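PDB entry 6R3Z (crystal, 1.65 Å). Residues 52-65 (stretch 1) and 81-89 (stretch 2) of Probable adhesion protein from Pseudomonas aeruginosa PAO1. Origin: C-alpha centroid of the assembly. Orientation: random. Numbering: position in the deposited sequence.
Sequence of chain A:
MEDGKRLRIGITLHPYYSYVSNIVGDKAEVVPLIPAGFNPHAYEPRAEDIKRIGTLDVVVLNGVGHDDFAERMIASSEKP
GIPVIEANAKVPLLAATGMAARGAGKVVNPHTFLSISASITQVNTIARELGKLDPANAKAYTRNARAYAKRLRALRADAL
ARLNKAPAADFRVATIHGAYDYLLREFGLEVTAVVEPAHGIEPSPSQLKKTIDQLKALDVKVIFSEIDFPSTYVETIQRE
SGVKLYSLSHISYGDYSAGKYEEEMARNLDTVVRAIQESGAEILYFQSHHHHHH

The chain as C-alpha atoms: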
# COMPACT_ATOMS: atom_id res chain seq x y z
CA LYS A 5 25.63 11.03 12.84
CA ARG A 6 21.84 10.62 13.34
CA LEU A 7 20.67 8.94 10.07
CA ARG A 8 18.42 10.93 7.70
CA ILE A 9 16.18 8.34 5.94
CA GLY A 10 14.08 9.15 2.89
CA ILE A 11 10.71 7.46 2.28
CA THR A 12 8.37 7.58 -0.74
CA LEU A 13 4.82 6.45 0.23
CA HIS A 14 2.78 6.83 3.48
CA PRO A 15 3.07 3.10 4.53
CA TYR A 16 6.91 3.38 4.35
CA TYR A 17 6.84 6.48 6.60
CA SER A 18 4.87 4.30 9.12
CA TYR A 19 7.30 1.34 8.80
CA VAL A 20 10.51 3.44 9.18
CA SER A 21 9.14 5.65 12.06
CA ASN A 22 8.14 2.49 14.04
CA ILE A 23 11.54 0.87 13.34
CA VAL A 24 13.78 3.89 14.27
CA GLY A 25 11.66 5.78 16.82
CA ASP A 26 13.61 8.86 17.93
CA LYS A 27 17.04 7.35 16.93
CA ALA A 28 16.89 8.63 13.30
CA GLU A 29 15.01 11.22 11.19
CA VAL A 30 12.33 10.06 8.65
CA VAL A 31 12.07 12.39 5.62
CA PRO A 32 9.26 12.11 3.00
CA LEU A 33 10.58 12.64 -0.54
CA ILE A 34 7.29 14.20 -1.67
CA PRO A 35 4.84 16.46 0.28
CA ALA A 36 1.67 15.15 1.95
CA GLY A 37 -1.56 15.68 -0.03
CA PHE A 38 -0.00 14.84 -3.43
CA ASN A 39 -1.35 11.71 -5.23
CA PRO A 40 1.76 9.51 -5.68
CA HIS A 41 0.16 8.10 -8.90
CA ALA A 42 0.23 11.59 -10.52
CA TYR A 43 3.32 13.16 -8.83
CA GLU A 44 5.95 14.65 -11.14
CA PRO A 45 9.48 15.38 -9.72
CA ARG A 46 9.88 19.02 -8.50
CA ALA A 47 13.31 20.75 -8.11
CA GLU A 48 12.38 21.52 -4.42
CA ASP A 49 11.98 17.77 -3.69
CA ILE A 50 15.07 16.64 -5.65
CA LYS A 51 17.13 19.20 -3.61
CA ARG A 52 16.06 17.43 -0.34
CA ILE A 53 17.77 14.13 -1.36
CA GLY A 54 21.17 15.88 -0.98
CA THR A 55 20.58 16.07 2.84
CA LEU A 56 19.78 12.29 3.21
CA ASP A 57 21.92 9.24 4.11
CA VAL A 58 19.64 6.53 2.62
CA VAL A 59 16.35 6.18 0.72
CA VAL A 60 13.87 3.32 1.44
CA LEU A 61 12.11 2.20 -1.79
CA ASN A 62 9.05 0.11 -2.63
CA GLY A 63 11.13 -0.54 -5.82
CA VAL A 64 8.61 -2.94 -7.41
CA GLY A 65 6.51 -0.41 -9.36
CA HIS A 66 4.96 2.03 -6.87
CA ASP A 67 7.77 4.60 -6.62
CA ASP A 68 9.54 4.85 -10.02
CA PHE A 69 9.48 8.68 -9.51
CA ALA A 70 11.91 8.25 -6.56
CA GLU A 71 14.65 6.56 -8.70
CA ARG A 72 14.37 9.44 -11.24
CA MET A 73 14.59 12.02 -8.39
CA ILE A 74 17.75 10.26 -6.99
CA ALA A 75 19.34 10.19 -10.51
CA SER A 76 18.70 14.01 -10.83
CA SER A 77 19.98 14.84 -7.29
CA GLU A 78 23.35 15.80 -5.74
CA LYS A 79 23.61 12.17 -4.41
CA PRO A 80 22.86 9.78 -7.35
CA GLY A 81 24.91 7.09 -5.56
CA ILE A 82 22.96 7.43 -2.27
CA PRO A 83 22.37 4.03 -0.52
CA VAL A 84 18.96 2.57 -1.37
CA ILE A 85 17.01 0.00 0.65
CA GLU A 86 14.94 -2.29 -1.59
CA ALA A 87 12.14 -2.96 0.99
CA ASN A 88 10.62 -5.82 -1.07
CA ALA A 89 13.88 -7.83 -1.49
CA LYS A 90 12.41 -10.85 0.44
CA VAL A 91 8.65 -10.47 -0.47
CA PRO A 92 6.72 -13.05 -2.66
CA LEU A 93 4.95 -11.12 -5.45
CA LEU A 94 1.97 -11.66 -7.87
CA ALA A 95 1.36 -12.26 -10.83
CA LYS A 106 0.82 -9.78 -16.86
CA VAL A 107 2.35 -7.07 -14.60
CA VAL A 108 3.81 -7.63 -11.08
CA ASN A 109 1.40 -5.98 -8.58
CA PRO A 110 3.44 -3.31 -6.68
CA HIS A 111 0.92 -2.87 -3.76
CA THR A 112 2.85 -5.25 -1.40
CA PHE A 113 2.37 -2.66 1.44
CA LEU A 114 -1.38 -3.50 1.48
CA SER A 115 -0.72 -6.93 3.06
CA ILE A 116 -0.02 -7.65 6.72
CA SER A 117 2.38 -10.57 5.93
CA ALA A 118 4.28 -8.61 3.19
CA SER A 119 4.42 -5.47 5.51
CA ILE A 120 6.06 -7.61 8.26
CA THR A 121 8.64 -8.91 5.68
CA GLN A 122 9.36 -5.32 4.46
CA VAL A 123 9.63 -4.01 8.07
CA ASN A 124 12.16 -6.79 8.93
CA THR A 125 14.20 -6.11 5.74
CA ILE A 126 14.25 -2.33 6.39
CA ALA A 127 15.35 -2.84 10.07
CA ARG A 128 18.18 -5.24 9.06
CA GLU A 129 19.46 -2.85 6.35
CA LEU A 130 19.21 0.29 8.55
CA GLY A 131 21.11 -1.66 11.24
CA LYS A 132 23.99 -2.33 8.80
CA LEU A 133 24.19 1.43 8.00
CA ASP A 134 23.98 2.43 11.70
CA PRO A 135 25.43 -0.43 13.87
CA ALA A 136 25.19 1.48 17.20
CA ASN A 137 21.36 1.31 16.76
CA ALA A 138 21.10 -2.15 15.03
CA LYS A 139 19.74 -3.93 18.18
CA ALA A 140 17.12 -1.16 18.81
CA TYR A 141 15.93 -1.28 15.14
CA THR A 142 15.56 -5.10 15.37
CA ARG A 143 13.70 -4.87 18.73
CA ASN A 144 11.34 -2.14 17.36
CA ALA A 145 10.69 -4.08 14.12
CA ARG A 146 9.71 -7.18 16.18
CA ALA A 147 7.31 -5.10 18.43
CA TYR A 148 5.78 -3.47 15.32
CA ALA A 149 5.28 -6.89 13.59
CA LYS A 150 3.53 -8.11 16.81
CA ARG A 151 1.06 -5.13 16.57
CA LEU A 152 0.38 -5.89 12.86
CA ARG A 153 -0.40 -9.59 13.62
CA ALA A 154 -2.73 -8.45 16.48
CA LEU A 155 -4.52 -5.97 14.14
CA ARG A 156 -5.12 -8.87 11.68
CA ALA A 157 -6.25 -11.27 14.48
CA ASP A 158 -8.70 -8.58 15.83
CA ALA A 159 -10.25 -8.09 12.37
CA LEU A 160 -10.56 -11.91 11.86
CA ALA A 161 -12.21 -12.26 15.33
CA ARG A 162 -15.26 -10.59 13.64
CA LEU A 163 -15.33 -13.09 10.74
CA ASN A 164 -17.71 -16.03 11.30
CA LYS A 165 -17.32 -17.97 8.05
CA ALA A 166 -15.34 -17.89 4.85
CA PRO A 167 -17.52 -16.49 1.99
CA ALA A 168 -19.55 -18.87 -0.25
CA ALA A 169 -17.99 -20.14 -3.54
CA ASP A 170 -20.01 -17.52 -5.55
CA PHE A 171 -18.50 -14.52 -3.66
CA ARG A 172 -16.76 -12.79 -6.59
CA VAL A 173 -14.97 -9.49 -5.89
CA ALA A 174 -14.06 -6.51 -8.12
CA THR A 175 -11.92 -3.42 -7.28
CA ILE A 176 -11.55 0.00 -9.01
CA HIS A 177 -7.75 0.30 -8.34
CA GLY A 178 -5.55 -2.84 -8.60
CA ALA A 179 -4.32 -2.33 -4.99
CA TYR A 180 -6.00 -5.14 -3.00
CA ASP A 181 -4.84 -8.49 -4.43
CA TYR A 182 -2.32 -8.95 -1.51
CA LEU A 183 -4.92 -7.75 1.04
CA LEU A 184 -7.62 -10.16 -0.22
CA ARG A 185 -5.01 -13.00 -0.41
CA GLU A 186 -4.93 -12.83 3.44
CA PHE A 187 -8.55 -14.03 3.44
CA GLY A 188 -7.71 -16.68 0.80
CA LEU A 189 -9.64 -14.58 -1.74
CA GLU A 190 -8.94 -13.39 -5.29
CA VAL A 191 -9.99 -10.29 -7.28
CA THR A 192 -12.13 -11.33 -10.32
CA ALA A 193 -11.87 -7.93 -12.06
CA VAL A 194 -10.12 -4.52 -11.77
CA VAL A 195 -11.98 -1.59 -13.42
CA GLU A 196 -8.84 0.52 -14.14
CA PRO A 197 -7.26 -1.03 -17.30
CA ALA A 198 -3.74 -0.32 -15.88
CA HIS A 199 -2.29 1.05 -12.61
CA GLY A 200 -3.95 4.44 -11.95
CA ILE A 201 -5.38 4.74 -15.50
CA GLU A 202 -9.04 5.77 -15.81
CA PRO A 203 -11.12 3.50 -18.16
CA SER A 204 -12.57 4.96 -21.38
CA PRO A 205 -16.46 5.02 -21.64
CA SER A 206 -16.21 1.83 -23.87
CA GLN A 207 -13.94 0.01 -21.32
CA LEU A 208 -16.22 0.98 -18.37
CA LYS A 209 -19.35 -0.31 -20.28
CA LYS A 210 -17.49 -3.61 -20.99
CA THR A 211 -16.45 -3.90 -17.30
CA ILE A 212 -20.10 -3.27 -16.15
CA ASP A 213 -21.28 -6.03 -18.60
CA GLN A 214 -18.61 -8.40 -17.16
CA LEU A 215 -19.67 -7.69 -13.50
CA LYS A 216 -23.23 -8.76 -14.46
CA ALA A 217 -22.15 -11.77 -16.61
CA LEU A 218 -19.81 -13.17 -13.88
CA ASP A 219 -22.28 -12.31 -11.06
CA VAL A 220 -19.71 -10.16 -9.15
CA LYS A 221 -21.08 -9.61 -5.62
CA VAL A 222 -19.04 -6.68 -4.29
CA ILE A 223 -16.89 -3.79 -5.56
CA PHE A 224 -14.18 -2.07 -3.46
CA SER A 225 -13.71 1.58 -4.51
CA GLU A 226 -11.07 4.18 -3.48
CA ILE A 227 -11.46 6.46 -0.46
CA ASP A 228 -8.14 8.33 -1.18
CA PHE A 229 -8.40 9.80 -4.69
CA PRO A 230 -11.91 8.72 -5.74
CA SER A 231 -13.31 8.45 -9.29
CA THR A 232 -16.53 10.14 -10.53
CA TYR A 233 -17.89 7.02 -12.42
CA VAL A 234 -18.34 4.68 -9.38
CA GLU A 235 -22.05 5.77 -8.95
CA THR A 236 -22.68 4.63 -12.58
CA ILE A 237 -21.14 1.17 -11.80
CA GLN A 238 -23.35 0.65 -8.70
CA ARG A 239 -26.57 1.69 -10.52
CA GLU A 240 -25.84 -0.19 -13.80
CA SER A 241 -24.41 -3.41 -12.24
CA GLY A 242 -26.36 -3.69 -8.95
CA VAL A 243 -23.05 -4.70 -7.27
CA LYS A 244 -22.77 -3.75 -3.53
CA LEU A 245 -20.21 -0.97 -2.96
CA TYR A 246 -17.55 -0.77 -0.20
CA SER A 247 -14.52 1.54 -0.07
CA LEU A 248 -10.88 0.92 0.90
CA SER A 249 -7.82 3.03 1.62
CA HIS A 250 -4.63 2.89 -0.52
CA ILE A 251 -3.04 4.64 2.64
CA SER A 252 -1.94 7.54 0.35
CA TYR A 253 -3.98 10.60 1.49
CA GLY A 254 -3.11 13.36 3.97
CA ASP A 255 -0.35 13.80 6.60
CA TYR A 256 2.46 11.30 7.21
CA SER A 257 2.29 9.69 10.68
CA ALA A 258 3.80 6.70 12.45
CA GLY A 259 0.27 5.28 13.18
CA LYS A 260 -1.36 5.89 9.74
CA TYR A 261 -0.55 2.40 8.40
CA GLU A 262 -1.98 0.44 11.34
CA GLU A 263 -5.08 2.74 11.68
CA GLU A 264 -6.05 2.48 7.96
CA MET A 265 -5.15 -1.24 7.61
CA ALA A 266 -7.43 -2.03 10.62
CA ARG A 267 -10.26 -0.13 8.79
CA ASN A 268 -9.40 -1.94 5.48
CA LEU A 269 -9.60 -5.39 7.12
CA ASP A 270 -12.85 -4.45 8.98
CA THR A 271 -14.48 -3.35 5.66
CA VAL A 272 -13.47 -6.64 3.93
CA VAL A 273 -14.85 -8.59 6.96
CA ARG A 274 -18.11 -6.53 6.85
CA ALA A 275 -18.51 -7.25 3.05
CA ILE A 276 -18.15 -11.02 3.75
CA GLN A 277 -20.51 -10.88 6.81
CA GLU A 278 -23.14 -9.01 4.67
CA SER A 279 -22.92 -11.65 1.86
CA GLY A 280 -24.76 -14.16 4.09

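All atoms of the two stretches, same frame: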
# COMPACT_ATOMS: atom_id res chain seq x y z
N ARG A 52 16.14 18.08 -1.66
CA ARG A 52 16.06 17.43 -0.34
C ARG A 52 16.88 16.15 -0.21
O ARG A 52 17.39 15.85 0.88
CB ARG A 52 14.60 17.14 0.01
CG ARG A 52 13.93 18.30 0.72
CD ARG A 52 12.85 17.82 1.67
NE ARG A 52 11.64 17.42 0.96
CZ ARG A 52 10.67 18.25 0.59
NH1 ARG A 52 10.76 19.55 0.85
NH2 ARG A 52 9.59 17.79 -0.03
N ILE A 53 17.01 15.39 -1.32
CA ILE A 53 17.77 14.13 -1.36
C ILE A 53 19.24 14.35 -0.96
O ILE A 53 19.81 13.52 -0.26
CB ILE A 53 17.57 13.41 -2.72
CG1 ILE A 53 16.10 12.94 -2.84
CG2 ILE A 53 18.54 12.22 -2.89
CD1 ILE A 53 15.64 12.51 -4.21
N GLY A 54 19.81 15.50 -1.33
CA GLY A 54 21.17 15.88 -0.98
C GLY A 54 21.47 15.94 0.52
O GLY A 54 22.64 15.88 0.90
N THR A 55 20.42 16.01 1.38
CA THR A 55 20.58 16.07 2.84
C THR A 55 20.36 14.68 3.51
O THR A 55 20.46 14.56 4.74
CB THR A 55 19.65 17.16 3.45
OG1 THR A 55 18.30 16.69 3.47
CG2 THR A 55 19.74 18.51 2.72
N LEU A 56 20.07 13.64 2.71
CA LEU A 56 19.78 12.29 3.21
C LEU A 56 20.98 11.35 3.21
O LEU A 56 21.94 11.58 2.48
CB LEU A 56 18.62 11.65 2.41
CG LEU A 56 17.34 12.47 2.22
CD1 LEU A 56 16.34 11.72 1.37
CD2 LEU A 56 16.73 12.83 3.54
N ASP A 57 20.89 10.27 4.02
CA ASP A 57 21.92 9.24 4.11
C ASP A 57 21.53 7.96 3.39
O ASP A 57 22.39 7.14 3.09
CB ASP A 57 22.21 8.90 5.58
CG ASP A 57 22.70 10.11 6.32
OD1 ASP A 57 23.75 10.68 5.92
OD2 ASP A 57 22.01 10.54 7.26
N VAL A 58 20.21 7.74 3.22
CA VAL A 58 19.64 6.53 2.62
C VAL A 58 18.20 6.79 2.20
O VAL A 58 17.51 7.59 2.85
CB VAL A 58 19.76 5.29 3.58
CG1 VAL A 58 19.03 5.52 4.91
CG2 VAL A 58 19.28 4.00 2.91
N VAL A 59 17.75 6.10 1.14
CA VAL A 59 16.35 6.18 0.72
C VAL A 59 15.76 4.75 0.73
O VAL A 59 16.34 3.86 0.13
CB VAL A 59 16.13 6.85 -0.68
CG1 VAL A 59 14.64 6.90 -1.04
CG2 VAL A 59 16.73 8.26 -0.73
N VAL A 60 14.62 4.57 1.40
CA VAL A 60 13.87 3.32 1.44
C VAL A 60 12.91 3.36 0.23
O VAL A 60 12.18 4.34 0.06
CB VAL A 60 13.11 3.13 2.77
CG1 VAL A 60 12.15 1.93 2.71
CG2 VAL A 60 14.11 2.95 3.92
N LEU A 61 12.94 2.30 -0.58
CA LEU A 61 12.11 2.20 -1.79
C LEU A 61 11.19 0.99 -1.79
O LEU A 61 11.55 -0.09 -1.34
CB LEU A 61 12.98 2.08 -3.05
CG LEU A 61 13.89 3.24 -3.47
CD1 LEU A 61 14.57 2.93 -4.80
CD2 LEU A 61 13.12 4.53 -3.61
N ASN A 62 9.99 1.18 -2.37
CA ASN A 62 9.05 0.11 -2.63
C ASN A 62 9.78 -0.71 -3.74
O ASN A 62 9.88 -1.94 -3.65
CB ASN A 62 7.70 0.70 -3.12
CG ASN A 62 6.84 -0.30 -3.87
OD1 ASN A 62 6.90 -0.38 -5.11
ND2 ASN A 62 6.06 -1.10 -3.14
N GLY A 63 10.30 0.01 -4.74
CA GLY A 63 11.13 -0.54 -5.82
C GLY A 63 10.57 -1.64 -6.69
O GLY A 63 11.32 -2.28 -7.45
N VAL A 64 9.25 -1.89 -6.61
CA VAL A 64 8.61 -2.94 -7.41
C VAL A 64 7.49 -2.38 -8.32
O VAL A 64 6.72 -3.15 -8.91
CB VAL A 64 8.13 -4.15 -6.57
CG1 VAL A 64 9.34 -4.92 -6.02
CG2 VAL A 64 7.17 -3.72 -5.45
N GLY A 65 7.46 -1.07 -8.45
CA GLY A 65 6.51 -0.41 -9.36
C GLY A 65 5.69 0.72 -8.78
O GLY A 65 4.97 1.39 -9.53
N GLY A 81 24.39 8.34 -6.10
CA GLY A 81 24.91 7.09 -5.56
C GLY A 81 24.49 6.83 -4.12
O GLY A 81 25.07 5.97 -3.46
N ILE A 82 23.47 7.57 -3.63
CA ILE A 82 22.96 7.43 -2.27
C ILE A 82 22.54 5.96 -2.00
O ILE A 82 21.90 5.35 -2.86
CB ILE A 82 21.79 8.45 -1.98
CG1 ILE A 82 21.51 8.60 -0.47
CG2 ILE A 82 20.49 8.09 -2.75
CD1 ILE A 82 20.54 9.71 -0.09
N PRO A 83 22.85 5.39 -0.81
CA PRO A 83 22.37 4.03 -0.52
C PRO A 83 20.84 3.92 -0.63
O PRO A 83 20.10 4.85 -0.27
CB PRO A 83 22.86 3.78 0.91
CG PRO A 83 24.06 4.67 1.06
CD PRO A 83 23.65 5.92 0.31
N VAL A 84 20.38 2.80 -1.17
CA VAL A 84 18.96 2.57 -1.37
C VAL A 84 18.59 1.23 -0.75
O VAL A 84 19.28 0.21 -0.96
CB VAL A 84 18.62 2.66 -2.88
CG1 VAL A 84 17.41 1.81 -3.25
CG2 VAL A 84 18.45 4.11 -3.33
N ILE A 85 17.53 1.24 0.05
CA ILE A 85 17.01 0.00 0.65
C ILE A 85 15.84 -0.48 -0.18
O ILE A 85 14.80 0.21 -0.26
CB ILE A 85 16.65 0.17 2.15
CG1 ILE A 85 17.93 0.44 2.98
CG2 ILE A 85 15.87 -1.05 2.67
CD1 ILE A 85 17.63 0.88 4.45
N GLU A 86 16.00 -1.65 -0.80
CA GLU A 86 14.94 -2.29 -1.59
C GLU A 86 14.07 -3.06 -0.56
O GLU A 86 14.39 -4.18 -0.16
CB GLU A 86 15.52 -3.21 -2.68
CG GLU A 86 16.27 -2.45 -3.78
CD GLU A 86 15.45 -1.60 -4.74
OE1 GLU A 86 14.20 -1.70 -4.73
OE2 GLU A 86 16.07 -0.84 -5.52
N ALA A 87 12.99 -2.40 -0.07
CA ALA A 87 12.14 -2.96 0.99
C ALA A 87 11.55 -4.34 0.67
O ALA A 87 11.28 -5.13 1.59
CB ALA A 87 11.01 -2.00 1.32
N ASN A 88 11.29 -4.60 -0.61
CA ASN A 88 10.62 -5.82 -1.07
C ASN A 88 11.56 -6.96 -1.44
O ASN A 88 11.09 -7.97 -1.98
CB ASN A 88 9.68 -5.47 -2.23
CG ASN A 88 8.42 -4.79 -1.75
OD1 ASN A 88 7.60 -5.41 -1.06
ND2 ASN A 88 8.28 -3.51 -2.02
N ALA A 89 12.86 -6.82 -1.14
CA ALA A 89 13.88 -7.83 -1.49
C ALA A 89 13.51 -9.27 -1.14
O ALA A 89 13.86 -10.18 -1.90
CB ALA A 89 15.23 -7.47 -0.89
O HOH W 1 12.20 -3.46 -3.14

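Two neighbouring strands, 58-61 and 84-86, run parallel here, their directions differing by 21°, and Ile82, Ile85 and Leu61 cover the most surface in the contact.

Ile82 covers the most of all. Its CA-to-CB bond points toward the first stretch, and with both chi angles t the side chain is extended, carrying CD1 into a pocket lined by the turn and the start of the strand. Ile82 CD1 lies 3.7 Å from Leu56 CB, 4.1 Å from Val59 CG2 and 4.3 Å from Ile53 CG2. The type I turn from Ile53 to Leu56, closed by Leu56 N to Ile53 O at 3.0 Å, places two of these partners together. A long, branched hydrocarbon suits such a buried site: its contacts with the side chains of the first stretch are apolar, although Ile82 CD1 also comes 3.5 Å from Leu56 O.

Ile85 sits in the middle of the ladder, and its backbone serves both neighbours of Val60, the residue it pairs with. Ile85 N donates to Val59 O at 2.9 Å, and Leu61 N donates to Ile85 O at 2.8 Å; this alternation is typical of parallel strands. The ladder is extended by Val59 N to Pro83 O (3.0 Å). Proline is tolerable at 83 because its carbonyl is what the ladder uses, and its ring nitrogen has no hydrogen to give. On the face shared with Val60, the side chain packs Ile85 CG1 against Val58 CG2 at 3.8 Å and Ile85 CD1 against Val60 CG2 at 4.1 Å. Beta-branched residues favour extended backbones and fill this buried layer well.

Leu61 joins the ladder through both ends of its backbone, since Ala87 N also donates to Leu61 O, at 3.0 Å. Its side chain lies on the other face, with Val59, Val84 and Glu86; there Leu61 CD1 meets Val84 CG1 at 3.4 Å, a close apolar contact that suits leucine's reach.

Asn88, close behind in area, makes the last side-chain hydrogen bond of the contact. Asn88 ND2 donates to Asn62 O at 2.8 Å with a nearly straight angle of 167°, so an amide side chain satisfies a carbonyl beyond the ladder; its OD1 is bonded elsewhere in the structure. A water reinforces the junction, donating to Asn62 O (2.8 Å) and Glu86 OE1 (3.1 Å) while accepting from Asn88 N (2.9 Å). Next to it, Gly63 CA is 3.5 Å from Glu86 OE1. An ideal CB on Gly63 would fall 1.9 Å from Glu86 OE1, a clash, and the positive phi of 57° also favours glycine.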